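Local coordinates for chorismate mutase (Helicobacter pylori, PDB 6AL9) that catalyses the rearrangement of chorismate to prephenate, the step that leads towards phenylalanine and tyrosine, at the interface of chains A and B. Coordinates in Å, arbitrary orientation; residue numbers count along the deposited sequence, not the author numbering. Chains: chain A/B, Chorismate mutase.

The two contacts are neighbouring patches of one two-fold symmetric dimer interface, the C-alpha centres lying about 10 Å apart, and both use A:Arg30 and A:Tyr76. Contact 1 is polar: helix 9-41 of chain B meets helix 49-60 of chain A, the loop after it and residues from the helices on either side. Contact 2 is apolar, built where the two long helices cross and the two copies of Phe75 meet. A:Arg30 lends its head to the first and its backbone end to the second, tying an active-site arginine to the hydrophobic centre of this intertwined, all-helical dimer of the AroQ type.

Contact 1: the interface of chains A and B. Residues chain A 30, 55, 58-59, 62, 64, 67, 72, 76; chain B 17, 20-21, 24-25.
Helix 9-41 of chain B, in regular helical geometry throughout B:Asp17 to B:Asp25, turns one face to helix 49-60 of chain A and to the extended residues A:Arg62 (psi 164°) and A:Phe64. This polar patch of the dimer interface shows how an interface carboxylate can order the groups around it. A:Arg30, its CG anti to the backbone N and its chain extended to NE, meets B:Asp20 side-on with nearly coplanar planes. A:Arg30 NE binds B:Asp20 OD1 at 2.8 Å, and A:Arg30 NH2 binds B:Asp20 OD2 at the same length, each on a syn lone pair and each fairly straight. The phenol OH of A:Tyr76 gives a second hydrogen bond to B:Asp20 OD1, 2.7 Å away, from well above the carboxylate plane. Held through both oxygens by the side-on arginine, the carboxylate is fixed in rotation; OD1, with two donors, probably keeps it ionised. Since A:Arg30 also lines the ligand pocket, B:Asp20 is a second-shell residue that holds a first-shell arginine from the other subunit.

A:Arg58 bends at chi3 (73°) and sends NH1 to the side-chain carbonyl OD1 of B:Asn21, 2.6 Å away, in the guanidinium plane and on a lone pair. A:Arg58 NE meets water 2 and A:Arg58 NH2 meets water 1; both waters touch B:Asp17 OD1, and water 1 also lies 2.6 Å from B:Asp20 OD2. A:Arg62, bent likewise, lays its guanidinium parallel to the amide of B:Asn21, so that OD1 lies over one face near the rim. Its NH2 makes a salt bridge of 3.2 Å to B:Asp25 OD2, which is met from above the carboxylate plane. Beside these charges, CZ of the A:Phe64 ring touches B:Ser24 CB, while A:Leu67 CD1 covers the middle of one ring face. B:Ser24 OG turns back along its own helix, donating a hydrogen bond to the B:Asp20 carbonyl O at 2.8 Å.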
ATOM      1  N   ARG A  30       6.644   5.328  -5.906  1.00 23.50           N
ATOM      2  CA  ARG A  30       7.096   5.771  -4.596  1.00 23.55           C
ATOM      3  C   ARG A  30       8.464   5.185  -4.283  1.00 25.23           C
ATOM      4  O   ARG A  30       9.283   5.834  -3.596  1.00 25.23           O
ATOM      5  CB  ARG A  30       6.080   5.396  -3.518  1.00 20.93           C
ATOM      6  CG  ARG A  30       6.307   6.056  -2.172  1.00 20.90           C
ATOM      7  CD  ARG A  30       5.507   5.348  -1.087  1.00 21.72           C
ATOM      8  NE  ARG A  30       5.355   6.157   0.113  1.00 21.43           N
ATOM      9  CZ  ARG A  30       6.268   6.251   1.072  1.00 22.83           C
ATOM     10  NH1 ARG A  30       7.429   5.589   0.993  1.00 22.61           N
ATOM     11  NH2 ARG A  30       6.019   7.022   2.121  1.00 23.58           N
ATOM     12  N   ILE A  55       4.930  11.575   8.555  1.00 31.42           N
ATOM     13  CA  ILE A  55       4.025  11.013   7.536  1.00 27.62           C
ATOM     14  C   ILE A  55       2.731  10.461   8.155  1.00 27.33           C
ATOM     15  O   ILE A  55       1.632  10.871   7.785  1.00 25.49           O
ATOM     16  CB  ILE A  55       4.748   9.933   6.701  1.00 26.61           C
ATOM     17  CG1 ILE A  55       5.728  10.633   5.745  1.00 26.80           C
ATOM     18  CG2 ILE A  55       3.757   9.067   5.936  1.00 26.09           C
ATOM     19  CD1 ILE A  55       6.539   9.707   4.876  1.00 26.22           C
ATOM     20  N   ARG A  58       0.507  13.242   9.750  1.00 30.72           N
ATOM     21  CA  ARG A  58      -0.141  13.995   8.677  1.00 30.22           C
ATOM     22  C   ARG A  58      -1.288  13.185   8.072  1.00 28.42           C
ATOM     23  O   ARG A  58      -2.420  13.663   7.996  1.00 31.18           O
ATOM     24  CB  ARG A  58       0.875  14.425   7.605  1.00 29.09           C
ATOM     25  CG  ARG A  58       0.277  15.273   6.486  1.00 29.38           C
ATOM     26  CD  ARG A  58       1.249  15.547   5.335  1.00 28.26           C
ATOM     27  NE  ARG A  58       1.485  14.372   4.486  1.00 26.94           N
ATOM     28  CZ  ARG A  58       0.650  13.919   3.552  1.00 27.83           C
ATOM     29  NH1 ARG A  58      -0.523  14.507   3.341  1.00 26.12           N
ATOM     30  NH2 ARG A  58       0.969  12.838   2.837  1.00 28.19           N
ATOM     31  N   LEU A  59      -1.023  11.948   7.683  1.00 26.01           N
ATOM     32  CA  LEU A  59      -2.088  11.094   7.102  1.00 26.44           C
ATOM     33  C   LEU A  59      -3.257  10.823   8.059  1.00 29.01           C
ATOM     34  O   LEU A  59      -4.406  10.735   7.631  1.00 28.76           O
ATOM     35  CB  LEU A  59      -1.513   9.776   6.576  1.00 24.32           C
ATOM     36  CG  LEU A  59      -0.599   9.949   5.369  1.00 24.17           C
ATOM     37  CD1 LEU A  59       0.326   8.778   5.119  1.00 24.72           C
ATOM     38  CD2 LEU A  59      -1.443  10.216   4.130  1.00 24.60           C
ATOM     39  N   ARG A  62      -6.282  13.295   7.941  1.00 40.04           N
ATOM     40  CA  ARG A  62      -7.155  13.393   6.763  1.00 40.01           C
ATOM     41  C   ARG A  62      -8.507  12.721   6.992  1.00 38.74           C
ATOM     42  O   ARG A  62      -8.645  11.932   7.907  1.00 39.36           O
ATOM     43  CB  ARG A  62      -6.459  12.776   5.553  1.00 37.87           C
ATOM     44  CG  ARG A  62      -5.089  13.368   5.311  1.00 38.58           C
ATOM     45  CD  ARG A  62      -4.423  12.752   4.118  1.00 38.78           C
ATOM     46  NE  ARG A  62      -4.969  13.263   2.870  1.00 39.92           N
ATOM     47  CZ  ARG A  62      -5.324  12.505   1.833  1.00 44.53           C
ATOM     48  NH1 ARG A  62      -5.195  11.179   1.871  1.00 44.47           N
ATOM     49  NH2 ARG A  62      -5.807  13.071   0.734  1.00 45.16           N
ATOM     50  N   PHE A  64     -11.175  10.043   6.155  1.00 33.83           N
ATOM     51  CA  PHE A  64     -11.350   8.729   5.533  1.00 31.14           C
ATOM     52  C   PHE A  64     -12.673   8.111   5.975  1.00 32.25           C
ATOM     53  O   PHE A  64     -13.074   8.284   7.110  1.00 32.39           O
ATOM     54  CB  PHE A  64     -10.231   7.780   5.954  1.00 26.99           C
ATOM     55  CG  PHE A  64      -8.872   8.195   5.504  1.00 26.55           C
ATOM     56  CD1 PHE A  64      -8.574   8.290   4.156  1.00 26.42           C
ATOM     57  CD2 PHE A  64      -7.873   8.466   6.424  1.00 27.20           C
ATOM     58  CE1 PHE A  64      -7.322   8.667   3.736  1.00 26.18           C
ATOM     59  CE2 PHE A  64      -6.603   8.840   6.001  1.00 26.60           C
ATOM     60  CZ  PHE A  64      -6.330   8.923   4.655  1.00 24.83           C
ATOM     61  N   LEU A  67     -10.260   4.102   6.982  1.00 29.40           N
ATOM     62  CA  LEU A  67      -8.913   4.097   7.532  1.00 30.73           C
ATOM     63  C   LEU A  67      -8.944   4.773   8.894  1.00 33.86           C
ATOM     64  O   LEU A  67      -9.633   5.768   9.083  1.00 34.31           O
ATOM     65  CB  LEU A  67      -7.938   4.853   6.646  1.00 27.31           C
ATOM     66  CG  LEU A  67      -7.657   4.346   5.240  1.00 27.67           C
ATOM     67  CD1 LEU A  67      -6.431   5.068   4.670  1.00 24.60           C
ATOM     68  CD2 LEU A  67      -7.449   2.832   5.234  1.00 29.14           C
ATOM     69  N   LEU A  72      -3.542   2.565   9.163  1.00 27.94           N
ATOM     70  CA  LEU A  72      -2.470   3.309   8.515  1.00 26.69           C
ATOM     71  C   LEU A  72      -1.111   2.883   9.079  1.00 26.97           C
ATOM     72  O   LEU A  72      -0.145   2.723   8.333  1.00 26.52           O
ATOM     73  CB  LEU A  72      -2.634   4.824   8.743  1.00 28.68           C
ATOM     74  CG  LEU A  72      -3.569   5.600   7.823  1.00 29.15           C
ATOM     75  CD1 LEU A  72      -3.857   6.960   8.431  1.00 31.91           C
ATOM     76  CD2 LEU A  72      -2.970   5.765   6.447  1.00 28.67           C
ATOM     77  N   TYR A  76       1.661   1.451   6.652  1.00 20.52           N
ATOM     78  CA  TYR A  76       2.883   2.185   6.404  1.00 20.88           C
ATOM     79  C   TYR A  76       4.098   1.571   7.049  1.00 21.86           C
ATOM     80  O   TYR A  76       5.192   1.757   6.541  1.00 22.03           O
ATOM     81  CB  TYR A  76       2.742   3.685   6.734  1.00 20.48           C
ATOM     82  CG  TYR A  76       2.244   4.427   5.517  1.00 19.37           C
ATOM     83  CD1 TYR A  76       3.110   4.749   4.484  1.00 19.26           C
ATOM     84  CD2 TYR A  76       0.895   4.707   5.349  1.00 19.12           C
ATOM     85  CE1 TYR A  76       2.654   5.367   3.338  1.00 18.84           C
ATOM     86  CE2 TYR A  76       0.444   5.337   4.213  1.00 19.28           C
ATOM     87  CZ  TYR A  76       1.335   5.656   3.209  1.00 18.54           C
ATOM     88  OH  TYR A  76       0.903   6.272   2.058  1.00 21.19           O
TER
ATOM     89  N   ASP B  17       4.715  12.657  -0.509  1.00 22.85           N
ATOM     90  CA  ASP B  17       3.495  13.078   0.195  1.00 22.64           C
ATOM     91  C   ASP B  17       2.262  12.983  -0.703  1.00 21.52           C
ATOM     92  O   ASP B  17       1.181  12.565  -0.277  1.00 21.15           O
ATOM     93  CB  ASP B  17       3.633  14.549   0.677  1.00 23.99           C
ATOM     94  CG  ASP B  17       4.577  14.731   1.861  1.00 25.53           C
ATOM     95  OD1 ASP B  17       5.084  13.752   2.470  1.00 26.92           O
ATOM     96  OD2 ASP B  17       4.812  15.905   2.197  1.00 27.91           O
ATOM     97  N   ASP B  20       1.469   9.444  -1.091  1.00 23.37           N
ATOM     98  CA  ASP B  20       0.851   8.922   0.097  1.00 24.21           C
ATOM     99  C   ASP B  20      -0.606   9.335   0.256  1.00 23.83           C
ATOM    100  O   ASP B  20      -1.382   8.552   0.730  1.00 23.79           O
ATOM    101  CB  ASP B  20       1.660   9.275   1.333  1.00 25.90           C
ATOM    102  CG  ASP B  20       2.943   8.467   1.434  1.00 27.78           C
ATOM    103  OD1 ASP B  20       2.992   7.365   0.846  1.00 30.44           O
ATOM    104  OD2 ASP B  20       3.898   8.913   2.115  1.00 30.92           O
ATOM    105  N   ASN B  21      -0.982  10.541  -0.151  1.00 24.93           N
ATOM    106  CA  ASN B  21      -2.410  10.936  -0.233  1.00 24.11           C
ATOM    107  C   ASN B  21      -3.199  10.033  -1.159  1.00 24.69           C
ATOM    108  O   ASN B  21      -4.264   9.542  -0.799  1.00 26.35           O
ATOM    109  CB  ASN B  21      -2.565  12.368  -0.752  1.00 24.48           C
ATOM    110  CG  ASN B  21      -2.078  13.435   0.248  1.00 24.06           C
ATOM    111  OD1 ASN B  21      -1.700  13.165   1.390  1.00 24.47           O
ATOM    112  ND2 ASN B  21      -2.078  14.655  -0.210  1.00 23.99           N
ATOM    113  N   SER B  24      -3.203   6.319   0.236  1.00 22.53           N
ATOM    114  CA  SER B  24      -4.178   6.324   1.330  1.00 26.28           C
ATOM    115  C   SER B  24      -5.603   6.339   0.814  1.00 25.23           C
ATOM    116  O   SER B  24      -6.436   5.591   1.300  1.00 27.23           O
ATOM    117  CB  SER B  24      -4.030   7.609   2.170  1.00 27.53           C
ATOM    118  OG  SER B  24      -2.838   7.595   2.885  1.00 32.84           O
ATOM    119  N   ASP B  25      -5.898   7.268  -0.092  1.00 25.15           N
ATOM    120  CA  ASP B  25      -7.257   7.373  -0.614  1.00 27.75           C
ATOM    121  C   ASP B  25      -7.623   6.088  -1.344  1.00 26.90           C
ATOM    122  O   ASP B  25      -8.740   5.605  -1.196  1.00 28.00           O
ATOM    123  CB  ASP B  25      -7.428   8.577  -1.534  1.00 29.83           C
ATOM    124  CG  ASP B  25      -7.435   9.919  -0.777  1.00 35.39           C
ATOM    125  OD1 ASP B  25      -7.876   9.987   0.397  1.00 35.87           O
ATOM    126  OD2 ASP B  25      -6.978  10.929  -1.368  1.00 40.43           O
TER
HETATM  127  O   HOH W   1       3.560  11.287   3.179  1.00 30.35           O
HETATM  128  O   HOH W   2       3.982  13.661   4.934  1.00 33.14           O

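Contact 2: the interface of chains A and B. Residues chain A 22-24, 26-27, 30, 75-76, 79; chain B 19, 22-23, 26-27, 67, 75-76.
Two phenylalanine rings meet edge to face at the middle of this apolar patch, A:Phe75 against B:Phe75, with planes 61° apart and centroids separated by 5.4 Å. In both copies CG is anti to the backbone N (chi1 -172° and -170°), which sends each ring from helix 69-92 of chain A or helix 69-93 of chain B towards the partner. A leucine methyl caps each ring. A:Leu27 reaches tip to tip with B:Phe75, its CD2 standing over the face at 3.7 Å from the ring centroid, and B:Leu27 CD2 lies likewise over A:Phe75, somewhat farther off. The opposite face of A:Phe75 carries CG2 of A:Val79 near its rim, so this ring is held between methyls of both chains.

Leucines of the two long helices interdigitate where they cross. A:Leu23 and B:Leu26 slide past each other in opposite directions, A:Leu23 CD1 resting on B:Leu26 CB. In the twin pair B:Leu23 CD1 presses on A:Leu26 CB at 3.4 Å, slightly tighter than usual. A:Leu26, with CG anti to the carbonyl carbon, divides its two methyls: the side chain crosses B:Glu22 at about a right angle, with CD1 against B:Glu22 CB, and it slides past B:Leu19 in the opposite direction, A:Leu26 CD2 meeting B:Leu19 CD2 at 3.5 Å. No nitrogen or oxygen bonds across here, so shape and apolar burial join the subunits. The other methyl of B:Leu19, CD1, packs against the backbone of the pocket arginine, 3.5 Å from A:Arg30 CA.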
ATOM      1  N   GLU A  22      -3.649   0.407  -9.921  1.00 29.29           N
ATOM      2  CA  GLU A  22      -3.236   1.739  -9.504  1.00 31.25           C
ATOM      3  C   GLU A  22      -2.374   1.735  -8.228  1.00 29.81           C
ATOM      4  O   GLU A  22      -1.405   2.472  -8.138  1.00 30.06           O
ATOM      5  CB  GLU A  22      -4.469   2.618  -9.295  1.00 36.54           C
ATOM      6  CG  GLU A  22      -5.259   2.893 -10.563  1.00 47.00           C
ATOM      7  CD  GLU A  22      -6.508   3.745 -10.339  1.00 58.63           C
ATOM      8  OE1 GLU A  22      -7.640   3.192 -10.343  1.00 69.02           O
ATOM      9  OE2 GLU A  22      -6.367   4.979 -10.181  1.00 70.07           O
ATOM     10  N   LEU A  23      -2.746   0.927  -7.233  1.00 30.33           N
ATOM     11  CA  LEU A  23      -2.046   0.898  -5.951  1.00 28.19           C
ATOM     12  C   LEU A  23      -0.597   0.400  -6.166  1.00 27.45           C
ATOM     13  O   LEU A  23       0.375   0.944  -5.636  1.00 25.33           O
ATOM     14  CB  LEU A  23      -2.800  -0.044  -5.016  1.00 28.87           C
ATOM     15  CG  LEU A  23      -2.761   0.140  -3.501  1.00 29.83           C
ATOM     16  CD1 LEU A  23      -3.171   1.529  -3.033  1.00 28.62           C
ATOM     17  CD2 LEU A  23      -3.661  -0.897  -2.871  1.00 32.40           C
ATOM     18  N   SER A  24      -0.476  -0.641  -6.966  1.00 26.29           N
ATOM     19  CA  SER A  24       0.829  -1.116  -7.436  1.00 25.51           C
ATOM     20  C   SER A  24       1.625  -0.080  -8.236  1.00 24.72           C
ATOM     21  O   SER A  24       2.829   0.109  -7.991  1.00 21.34           O
ATOM     22  CB  SER A  24       0.638  -2.346  -8.317  1.00 26.05           C
ATOM     23  OG  SER A  24      -0.092  -3.323  -7.610  1.00 26.63           O
ATOM     24  N   LEU A  26       1.275   3.152  -8.084  1.00 28.34           N
ATOM     25  CA  LEU A  26       1.669   4.203  -7.127  1.00 27.95           C
ATOM     26  C   LEU A  26       2.844   3.754  -6.240  1.00 25.07           C
ATOM     27  O   LEU A  26       3.734   4.533  -5.936  1.00 23.56           O
ATOM     28  CB  LEU A  26       0.501   4.644  -6.239  1.00 25.90           C
ATOM     29  CG  LEU A  26      -0.585   5.551  -6.821  1.00 28.00           C
ATOM     30  CD1 LEU A  26      -1.589   5.877  -5.735  1.00 26.91           C
ATOM     31  CD2 LEU A  26      -0.054   6.853  -7.412  1.00 28.55           C
ATOM     32  N   LEU A  27       2.859   2.494  -5.846  1.00 25.53           N
ATOM     33  CA  LEU A  27       3.955   1.995  -4.991  1.00 25.97           C
ATOM     34  C   LEU A  27       5.283   1.932  -5.754  1.00 26.26           C
ATOM     35  O   LEU A  27       6.341   2.234  -5.217  1.00 26.29           O
ATOM     36  CB  LEU A  27       3.597   0.634  -4.395  1.00 25.85           C
ATOM     37  CG  LEU A  27       4.700   0.007  -3.536  1.00 26.38           C
ATOM     38  CD1 LEU A  27       4.872   0.794  -2.241  1.00 25.38           C
ATOM     39  CD2 LEU A  27       4.341  -1.451  -3.271  1.00 24.45           C
ATOM     40  N   ARG A  30       6.644   5.328  -5.906  1.00 23.50           N
ATOM     41  CA  ARG A  30       7.096   5.771  -4.596  1.00 23.55           C
ATOM     42  C   ARG A  30       8.464   5.185  -4.283  1.00 25.23           C
ATOM     43  O   ARG A  30       9.283   5.834  -3.596  1.00 25.23           O
ATOM     44  CB  ARG A  30       6.080   5.396  -3.518  1.00 20.93           C
ATOM     45  CG  ARG A  30       6.307   6.056  -2.172  1.00 20.90           C
ATOM     46  CD  ARG A  30       5.507   5.348  -1.087  1.00 21.72           C
ATOM     47  NE  ARG A  30       5.355   6.157   0.113  1.00 21.43           N
ATOM     48  CZ  ARG A  30       6.268   6.251   1.072  1.00 22.83           C
ATOM     49  NH1 ARG A  30       7.429   5.589   0.993  1.00 22.61           N
ATOM     50  NH2 ARG A  30       6.019   7.022   2.121  1.00 23.58           N
ATOM     51  N   PHE A  75      -0.331  -0.489   7.561  1.00 21.13           N
ATOM     52  CA  PHE A  75       0.004  -0.279   6.179  1.00 19.66           C
ATOM     53  C   PHE A  75       1.411   0.306   6.019  1.00 20.43           C
ATOM     54  O   PHE A  75       2.261  -0.282   5.340  1.00 20.88           O
ATOM     55  CB  PHE A  75      -1.015   0.629   5.545  1.00 18.42           C
ATOM     56  CG  PHE A  75      -0.863   0.772   4.058  1.00 17.11           C
ATOM     57  CD1 PHE A  75      -1.010  -0.317   3.222  1.00 17.53           C
ATOM     58  CD2 PHE A  75      -0.630   2.007   3.497  1.00 16.39           C
ATOM     59  CE1 PHE A  75      -0.891  -0.178   1.844  1.00 16.80           C
ATOM     60  CE2 PHE A  75      -0.496   2.162   2.131  1.00 15.73           C
ATOM     61  CZ  PHE A  75      -0.632   1.069   1.304  1.00 16.37           C
ATOM     62  N   TYR A  76       1.661   1.451   6.652  1.00 20.52           N
ATOM     63  CA  TYR A  76       2.883   2.185   6.404  1.00 20.88           C
ATOM     64  C   TYR A  76       4.098   1.571   7.049  1.00 21.86           C
ATOM     65  O   TYR A  76       5.192   1.757   6.541  1.00 22.03           O
ATOM     66  CB  TYR A  76       2.742   3.685   6.734  1.00 20.48           C
ATOM     67  CG  TYR A  76       2.244   4.427   5.517  1.00 19.37           C
ATOM     68  CD1 TYR A  76       3.110   4.749   4.484  1.00 19.26           C
ATOM     69  CD2 TYR A  76       0.895   4.707   5.349  1.00 19.12           C
ATOM     70  CE1 TYR A  76       2.654   5.367   3.338  1.00 18.84           C
ATOM     71  CE2 TYR A  76       0.444   5.337   4.213  1.00 19.28           C
ATOM     72  CZ  TYR A  76       1.335   5.656   3.209  1.00 18.54           C
ATOM     73  OH  TYR A  76       0.903   6.272   2.058  1.00 21.19           O
ATOM     74  N   VAL A  79       5.047  -0.462   4.138  1.00 27.78           N
ATOM     75  CA  VAL A  79       5.541   0.493   3.133  1.00 27.30           C
ATOM     76  C   VAL A  79       6.941   1.043   3.465  1.00 28.50           C
ATOM     77  O   VAL A  79       7.807   1.093   2.579  1.00 30.53           O
ATOM     78  CB  VAL A  79       4.570   1.669   2.947  1.00 26.83           C
ATOM     79  CG1 VAL A  79       5.172   2.741   2.052  1.00 26.49           C
ATOM     80  CG2 VAL A  79       3.276   1.183   2.327  1.00 27.22           C
TER
ATOM     81  N   LEU B  19       2.009  11.065  -3.305  1.00 21.86           N
ATOM     82  CA  LEU B  19       1.854   9.617  -3.452  1.00 24.94           C
ATOM     83  C   LEU B  19       1.097   9.032  -2.288  1.00 23.35           C
ATOM     84  O   LEU B  19       0.184   8.257  -2.471  1.00 24.56           O
ATOM     85  CB  LEU B  19       3.218   8.931  -3.564  1.00 26.93           C
ATOM     86  CG  LEU B  19       3.620   8.731  -5.029  1.00 30.15           C
ATOM     87  CD1 LEU B  19       5.114   8.576  -5.208  1.00 30.04           C
ATOM     88  CD2 LEU B  19       2.916   7.513  -5.588  1.00 35.77           C
ATOM     89  N   GLU B  22      -2.677   9.797  -2.352  1.00 24.95           N
ATOM     90  CA  GLU B  22      -3.331   8.912  -3.304  1.00 25.80           C
ATOM     91  C   GLU B  22      -3.391   7.453  -2.824  1.00 23.07           C
ATOM     92  O   GLU B  22      -4.402   6.785  -2.946  1.00 20.72           O
ATOM     93  CB  GLU B  22      -2.623   8.979  -4.656  1.00 30.80           C
ATOM     94  CG  GLU B  22      -2.812  10.316  -5.358  1.00 38.34           C
ATOM     95  CD  GLU B  22      -2.356  10.293  -6.814  1.00 45.60           C
ATOM     96  OE1 GLU B  22      -1.376  11.014  -7.132  1.00 50.33           O
ATOM     97  OE2 GLU B  22      -2.976   9.560  -7.633  1.00 48.02           O
ATOM     98  N   LEU B  23      -2.293   6.977  -2.273  1.00 21.89           N
ATOM     99  CA  LEU B  23      -2.190   5.601  -1.816  1.00 21.89           C
ATOM    100  C   LEU B  23      -3.144   5.358  -0.678  1.00 21.62           C
ATOM    101  O   LEU B  23      -3.801   4.323  -0.613  1.00 19.86           O
ATOM    102  CB  LEU B  23      -0.761   5.363  -1.322  1.00 22.67           C
ATOM    103  CG  LEU B  23      -0.032   4.045  -1.603  1.00 22.42           C
ATOM    104  CD1 LEU B  23      -0.034   3.641  -3.064  1.00 21.75           C
ATOM    105  CD2 LEU B  23       1.414   4.214  -1.135  1.00 22.46           C
ATOM    106  N   LEU B  26      -6.700   5.519  -2.125  1.00 25.82           N
ATOM    107  CA  LEU B  26      -7.005   4.269  -2.831  1.00 26.66           C
ATOM    108  C   LEU B  26      -7.225   3.126  -1.865  1.00 24.89           C
ATOM    109  O   LEU B  26      -8.086   2.298  -2.097  1.00 24.05           O
ATOM    110  CB  LEU B  26      -5.902   3.873  -3.815  1.00 28.22           C
ATOM    111  CG  LEU B  26      -5.833   4.589  -5.154  1.00 27.11           C
ATOM    112  CD1 LEU B  26      -4.704   3.971  -5.966  1.00 28.46           C
ATOM    113  CD2 LEU B  26      -7.139   4.451  -5.901  1.00 29.25           C
ATOM    114  N   LEU B  27      -6.458   3.083  -0.774  1.00 22.75           N
ATOM    115  CA  LEU B  27      -6.650   2.028   0.238  1.00 21.06           C
ATOM    116  C   LEU B  27      -7.998   2.161   0.937  1.00 21.79           C
ATOM    117  O   LEU B  27      -8.654   1.175   1.226  1.00 22.34           O
ATOM    118  CB  LEU B  27      -5.515   2.013   1.280  1.00 18.38           C
ATOM    119  CG  LEU B  27      -5.643   0.931   2.340  1.00 16.44           C
ATOM    120  CD1 LEU B  27      -5.418  -0.431   1.741  1.00 16.75           C
ATOM    121  CD2 LEU B  27      -4.665   1.169   3.455  1.00 16.29           C
ATOM    122  N   LEU B  67       9.046  -2.851  -8.731  1.00 38.09           N
ATOM    123  CA  LEU B  67       8.319  -3.902  -8.028  1.00 41.03           C
ATOM    124  C   LEU B  67       8.765  -5.231  -8.608  1.00 41.29           C
ATOM    125  O   LEU B  67       8.952  -5.344  -9.809  1.00 38.84           O
ATOM    126  CB  LEU B  67       6.802  -3.755  -8.190  1.00 43.44           C
ATOM    127  CG  LEU B  67       6.114  -2.532  -7.574  1.00 41.90           C
ATOM    128  CD1 LEU B  67       4.597  -2.700  -7.602  1.00 38.84           C
ATOM    129  CD2 LEU B  67       6.616  -2.243  -6.172  1.00 40.76           C
ATOM    130  N   PHE B  75       4.001  -6.263   0.337  1.00 22.11           N
ATOM    131  CA  PHE B  75       2.964  -5.265   0.264  1.00 21.62           C
ATOM    132  C   PHE B  75       1.543  -5.849   0.480  1.00 22.20           C
ATOM    133  O   PHE B  75       0.776  -5.388   1.339  1.00 19.90           O
ATOM    134  CB  PHE B  75       3.034  -4.546  -1.073  1.00 20.95           C
ATOM    135  CG  PHE B  75       2.146  -3.332  -1.154  1.00 20.55           C
ATOM    136  CD1 PHE B  75       2.372  -2.245  -0.337  1.00 20.02           C
ATOM    137  CD2 PHE B  75       1.092  -3.286  -2.051  1.00 19.82           C
ATOM    138  CE1 PHE B  75       1.574  -1.103  -0.419  1.00 21.14           C
ATOM    139  CE2 PHE B  75       0.283  -2.169  -2.131  1.00 21.09           C
ATOM    140  CZ  PHE B  75       0.523  -1.067  -1.316  1.00 21.05           C
ATOM    141  N   TYR B  76       1.188  -6.855  -0.316  1.00 22.72           N
ATOM    142  CA  TYR B  76      -0.180  -7.344  -0.310  1.00 21.53           C
ATOM    143  C   TYR B  76      -0.487  -8.238   0.846  1.00 21.18           C
ATOM    144  O   TYR B  76      -1.624  -8.354   1.212  1.00 18.71           O
ATOM    145  CB  TYR B  76      -0.582  -7.973  -1.646  1.00 21.52           C
ATOM    146  CG  TYR B  76      -1.154  -6.922  -2.577  1.00 21.02           C
ATOM    147  CD1 TYR B  76      -2.468  -6.494  -2.443  1.00 20.56           C
ATOM    148  CD2 TYR B  76      -0.355  -6.293  -3.527  1.00 20.94           C
ATOM    149  CE1 TYR B  76      -2.988  -5.518  -3.257  1.00 19.89           C
ATOM    150  CE2 TYR B  76      -0.871  -5.318  -4.345  1.00 20.27           C
ATOM    151  CZ  TYR B  76      -2.185  -4.944  -4.198  1.00 20.73           C
ATOM    152  OH  TYR B  76      -2.704  -3.966  -5.001  1.00 25.10           O
TER